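Local coordinates for protein UDP-N-acetylenolpyruvoylglucosamine reductase (Listeria monocytogenes, PDB 3TX1) that catalyses the NADPH-dependent reduction of UDP-N-acetylenolpyruvoylglucosamine to UDP-N-acetylmuramate, using FAD as cofactor, in peptidoglycan biosynthesis, at residues 258-272 / 276-288. Numbering follows the deposited sequence.
With SO4 (sulfate ion), chain F.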
loop_
_atom_site.group_PDB
_atom_site.type_symbol
_atom_site.label_atom_id
_atom_site.label_comp_id
_atom_site.label_asym_id
_atom_site.label_seq_id
_atom_site.Cartn_x
_atom_site.Cartn_y
_atom_site.Cartn_z
ATOM N N ILE A 258 12.554 -17.916 8.088
ATOM C CA ILE A 258 11.461 -18.688 7.644
ATOM C C ILE A 258 11.996 -19.935 6.950
ATOM O O ILE A 258 11.615 -21.060 7.288
ATOM C CB ILE A 258 10.540 -17.834 6.767
ATOM C CG1 ILE A 258 10.038 -16.681 7.622
ATOM C CG2 ILE A 258 9.398 -18.667 6.232
ATOM C CD1 ILE A 258 9.015 -15.758 6.978
ATOM N N GLN A 259 12.928 -19.733 6.028
ATOM C CA GLN A 259 13.460 -20.821 5.240
ATOM C C GLN A 259 14.137 -21.804 6.155
ATOM O O GLN A 259 13.872 -22.998 6.098
ATOM C CB GLN A 259 14.402 -20.269 4.230
ATOM C CG GLN A 259 14.639 -21.154 3.039
ATOM C CD GLN A 259 15.465 -20.433 1.997
ATOM O OE1 GLN A 259 16.068 -19.403 2.279
ATOM N NE2 GLN A 259 15.487 -20.962 0.792
ATOM N N ASP A 260 14.929 -21.282 7.074
ATOM C CA ASP A 260 15.602 -22.109 8.085
ATOM C C ASP A 260 14.657 -22.913 8.998
ATOM O O ASP A 260 15.059 -23.931 9.541
ATOM C CB ASP A 260 16.539 -21.245 8.950
ATOM C CG ASP A 260 17.773 -20.735 8.179
ATOM O OD1 ASP A 260 18.001 -21.134 7.006
ATOM O OD2 ASP A 260 18.536 -19.931 8.766
ATOM N N SER A 261 13.426 -22.447 9.199
ATOM C CA SER A 261 12.483 -23.178 10.057
ATOM C C SER A 261 11.715 -24.283 9.334
ATOM O O SER A 261 10.846 -24.911 9.915
ATOM C CB SER A 261 11.511 -22.215 10.728
ATOM O OG SER A 261 12.249 -21.255 11.465
ATOM N N GLY A 262 12.049 -24.509 8.063
ATOM C CA GLY A 262 11.409 -25.515 7.266
ATOM C C GLY A 262 10.054 -25.105 6.763
ATOM O O GLY A 262 9.267 -25.947 6.374
ATOM N N LEU A 263 9.761 -23.816 6.752
ATOM C CA LEU A 263 8.456 -23.352 6.284
ATOM C C LEU A 263 8.344 -23.003 4.821
ATOM O O LEU A 263 7.265 -22.716 4.366
ATOM C CB LEU A 263 8.008 -22.121 7.062
ATOM C CG LEU A 263 7.777 -22.318 8.553
ATOM C CD1 LEU A 263 7.933 -20.951 9.221
ATOM C CD2 LEU A 263 6.424 -22.967 8.787
ATOM N N GLN A 264 9.426 -23.003 4.065
ATOM C CA GLN A 264 9.312 -22.614 2.667
ATOM C C GLN A 264 8.577 -23.672 1.842
ATOM O O GLN A 264 8.965 -24.854 1.841
ATOM C CB GLN A 264 10.667 -22.317 2.069
ATOM C CG GLN A 264 10.508 -21.621 0.735
ATOM C CD GLN A 264 11.795 -21.027 0.185
ATOM O OE1 GLN A 264 12.901 -21.503 0.472
ATOM N NE2 GLN A 264 11.646 -19.987 -0.637
ATOM N N GLY A 265 7.514 -23.223 1.154
ATOM C CA GLY A 265 6.679 -24.078 0.331
ATOM C C GLY A 265 5.428 -24.452 1.096
ATOM O O GLY A 265 4.482 -24.967 0.535
ATOM N N HIS A 266 5.396 -24.169 2.388
ATOM C CA HIS A 266 4.245 -24.504 3.196
ATOM C C HIS A 266 3.003 -23.935 2.606
ATOM O O HIS A 266 3.013 -22.817 2.119
ATOM C CB HIS A 266 4.413 -24.040 4.644
ATOM C CG HIS A 266 3.761 -24.975 5.615
ATOM N ND1 HIS A 266 4.388 -26.090 6.081
ATOM C CD2 HIS A 266 2.470 -25.033 6.087
ATOM C CE1 HIS A 266 3.557 -26.777 6.871
ATOM N NE2 HIS A 266 2.376 -26.143 6.873
ATOM N N ILE A 267 1.914 -24.697 2.635
ATOM C CA ILE A 267 0.634 -24.256 2.081
ATOM C C ILE A 267 -0.483 -24.447 3.072
ATOM O O ILE A 267 -0.532 -25.465 3.752
ATOM C CB ILE A 267 0.272 -25.076 0.824
ATOM C CG1 ILE A 267 1.250 -24.768 -0.293
ATOM C CG2 ILE A 267 -1.152 -24.796 0.323
ATOM C CD1 ILE A 267 1.117 -25.717 -1.443
ATOM N N ILE A 268 -1.346 -23.442 3.180
ATOM C CA ILE A 268 -2.578 -23.538 3.925
ATOM C C ILE A 268 -3.644 -22.983 2.991
ATOM O O ILE A 268 -3.521 -21.823 2.574
ATOM C CB ILE A 268 -2.571 -22.694 5.177
ATOM C CG1 ILE A 268 -1.433 -23.150 6.098
ATOM C CG2 ILE A 268 -3.960 -22.774 5.830
ATOM C CD1 ILE A 268 -1.616 -22.698 7.537
ATOM N N GLY A 269 -4.659 -23.802 2.646
ATOM C CA GLY A 269 -5.682 -23.401 1.679
ATOM C C GLY A 269 -5.056 -22.998 0.361
ATOM O O GLY A 269 -4.366 -23.779 -0.258
ATOM N N GLY A 270 -5.272 -21.767 -0.081
ATOM C CA GLY A 270 -4.649 -21.300 -1.330
ATOM C C GLY A 270 -3.445 -20.376 -1.113
ATOM O O GLY A 270 -3.014 -19.674 -2.029
ATOM N N ALA A 271 -2.899 -20.389 0.097
ATOM C CA ALA A 271 -1.795 -19.532 0.453
ATOM C C ALA A 271 -0.522 -20.354 0.605
ATOM O O ALA A 271 -0.552 -21.481 1.095
ATOM C CB ALA A 271 -2.116 -18.796 1.741
ATOM N N GLN A 272 0.609 -19.788 0.195
ATOM C CA GLN A 272 1.886 -20.501 0.286
ATOM C C GLN A 272 3.047 -19.611 0.665
ATOM O O GLN A 272 3.138 -18.489 0.202
ATOM C CB GLN A 272 2.201 -21.175 -1.040
ATOM C CG GLN A 272 3.441 -22.061 -0.985
ATOM C CD GLN A 272 3.781 -22.656 -2.327
ATOM O OE1 GLN A 272 3.639 -21.992 -3.358
ATOM N NE2 GLN A 272 4.267 -23.900 -2.332
ATOM N N LYS A 276 9.916 -18.933 -3.880
ATOM C CA LYS A 276 10.944 -18.102 -4.444
ATOM C C LYS A 276 11.549 -17.150 -3.395
ATOM O O LYS A 276 12.756 -16.929 -3.399
ATOM C CB LYS A 276 10.429 -17.375 -5.681
ATOM C CG LYS A 276 11.466 -16.517 -6.345
ATOM C CD LYS A 276 10.742 -15.728 -7.398
ATOM C CE LYS A 276 11.706 -15.240 -8.464
ATOM N NZ LYS A 276 10.909 -14.767 -9.622
ATOM N N HIS A 277 10.722 -16.631 -2.495
ATOM C CA HIS A 277 11.187 -15.737 -1.427
ATOM C C HIS A 277 10.412 -16.103 -0.177
ATOM O O HIS A 277 9.211 -15.809 -0.055
ATOM C CB HIS A 277 10.899 -14.282 -1.798
ATOM C CG HIS A 277 11.566 -13.285 -0.901
ATOM N ND1 HIS A 277 12.469 -12.392 -1.356
ATOM C CD2 HIS A 277 11.489 -13.096 0.469
ATOM C CE1 HIS A 277 12.919 -11.638 -0.338
ATOM N NE2 HIS A 277 12.339 -12.073 0.783
ATOM N N ALA A 278 11.072 -16.746 0.776
ATOM C CA ALA A 278 10.325 -17.258 1.916
ATOM C C ALA A 278 9.605 -16.216 2.726
ATOM O O ALA A 278 8.753 -16.585 3.511
ATOM C CB ALA A 278 11.189 -18.108 2.811
ATOM N N GLY A 279 9.928 -14.927 2.555
ATOM C CA GLY A 279 9.271 -13.864 3.332
ATOM C C GLY A 279 7.989 -13.332 2.695
ATOM O O GLY A 279 7.394 -12.369 3.194
ATOM N N PHE A 280 7.585 -13.972 1.595
ATOM C CA PHE A 280 6.378 -13.665 0.853
ATOM C C PHE A 280 5.374 -14.797 0.940
ATOM O O PHE A 280 5.711 -15.972 0.752
ATOM C CB PHE A 280 6.692 -13.576 -0.618
ATOM C CG PHE A 280 7.156 -12.239 -1.079
ATOM C CD1 PHE A 280 8.388 -11.724 -0.681
ATOM C CD2 PHE A 280 6.431 -11.551 -2.026
ATOM C CE1 PHE A 280 8.850 -10.486 -1.154
ATOM C CE2 PHE A 280 6.912 -10.337 -2.527
ATOM C CZ PHE A 280 8.120 -9.797 -2.089
ATOM N N ILE A 281 4.120 -14.445 1.173
ATOM C CA ILE A 281 3.082 -15.452 1.129
ATOM C C ILE A 281 2.316 -15.224 -0.178
ATOM O O ILE A 281 1.601 -14.229 -0.317
ATOM C CB ILE A 281 2.181 -15.351 2.357
ATOM C CG1 ILE A 281 2.990 -15.782 3.560
ATOM C CG2 ILE A 281 0.960 -16.241 2.216
ATOM C CD1 ILE A 281 2.259 -15.627 4.863
ATOM N N VAL A 282 2.495 -16.121 -1.134
ATOM C CA VAL A 282 1.823 -15.986 -2.417
ATOM C C VAL A 282 0.451 -16.670 -2.458
ATOM O O VAL A 282 0.173 -17.576 -1.701
ATOM C CB VAL A 282 2.671 -16.568 -3.567
ATOM C CG1 VAL A 282 3.989 -15.859 -3.643
ATOM C CG2 VAL A 282 2.888 -18.058 -3.350
ATOM N N ASN A 283 -0.351 -16.287 -3.437
ATOM C CA ASN A 283 -1.701 -16.763 -3.621
ATOM C C ASN A 283 -1.680 -17.679 -4.797
ATOM O O ASN A 283 -1.838 -17.233 -5.930
ATOM C CB ASN A 283 -2.584 -15.561 -3.947
ATOM C CG ASN A 283 -4.045 -15.899 -4.065
ATOM O OD1 ASN A 283 -4.450 -17.074 -4.082
ATOM N ND2 ASN A 283 -4.869 -14.853 -4.128
ATOM N N ILE A 284 -1.490 -18.960 -4.545
ATOM C CA ILE A 284 -1.463 -19.935 -5.615
ATOM C C ILE A 284 -2.834 -20.237 -6.212
ATOM O O ILE A 284 -2.960 -21.191 -6.978
ATOM C CB ILE A 284 -0.784 -21.244 -5.179
ATOM C CG1 ILE A 284 -1.565 -21.921 -4.062
ATOM C CG2 ILE A 284 0.643 -20.960 -4.757
ATOM C CD1 ILE A 284 -1.091 -23.325 -3.749
ATOM N N GLY A 285 -3.859 -19.460 -5.853
ATOM C CA GLY A 285 -5.187 -19.582 -6.473
ATOM C C GLY A 285 -6.320 -19.741 -5.491
ATOM O O GLY A 285 -6.438 -20.761 -4.798
ATOM N N GLY A 286 -7.162 -18.734 -5.387
ATOM C CA GLY A 286 -8.312 -18.851 -4.483
ATOM C C GLY A 286 -7.991 -18.748 -2.999
ATOM O O GLY A 286 -8.791 -19.157 -2.131
ATOM N N ALA A 287 -6.828 -18.188 -2.685
ATOM C CA ALA A 287 -6.520 -17.962 -1.283
ATOM C C ALA A 287 -7.583 -17.030 -0.624
ATOM O O ALA A 287 -8.266 -16.228 -1.308
ATOM C CB ALA A 287 -5.121 -17.380 -1.123
ATOM N N THR A 288 -7.745 -17.154 0.692
ATOM C CA THR A 288 -8.644 -16.263 1.411
ATOM C C THR A 288 -7.842 -15.573 2.482
ATOM O O THR A 288 -6.742 -16.056 2.852
ATOM C CB THR A 288 -9.716 -17.076 2.103
ATOM O OG1 THR A 288 -9.088 -17.951 3.052
ATOM C CG2 THR A 288 -10.420 -17.896 1.079
HETATM S S SO4 F . 14.188 -10.449 3.919
HETATM O O1 SO4 F . 14.377 -9.394 2.896
HETATM O O2 SO4 F . 14.997 -11.643 3.560
HETATM O O3 SO4 F . 14.583 -9.957 5.263
HETATM O O4 SO4 F . 12.751 -10.822 3.970
#
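Gln-272 pairs with Val-282 in the antiparallel beta hairpin of the MurB C-terminal domain, a worked example of a hairpin in which two backbone hydrogen bonds fix the register. Gln-272 N donates to Val-282 O at 2.9 Å, and Val-282 N returns a bond to Gln-272 O; beyond the non-hydrogen-bonded pair Ala-271 and Asn-283, Ile-284 N reaches Gly-270 O weakly.

Side chains meet on both faces of the hairpin. On one, Ala-271 CB meets Ile-281 CG2, and the Ile-281 side chain also touches Ile-296 of helix 289-307. On the other, Gln-272 runs alongside Val-282, CB to CG2 3.9 Å, and crosses Ile-284 at about a right angle. With CG anti to the backbone N (chi1 -174°), the extended chain carries the Gln-272 amide to the type II turn from Leu-263 to His-266, where NE2 bonds Gly-265 O at 3.1 Å. Farther along, Ala-278 CB packs against Ile-258 CG2 of helix 254-260 and the Gln-264 amide, whose NE2 bonds Ser-274 O. The Phe-280 ring leads away from 258-272 and touches FAD.

At the Ile-284 end, Asn-283 ND2 bonds Thr-49 O, while OD1 accepts Gly-285 N in an Asx turn and also Ala-287 N, both at 3.0 Å, from opposite faces of its carboxamide plane.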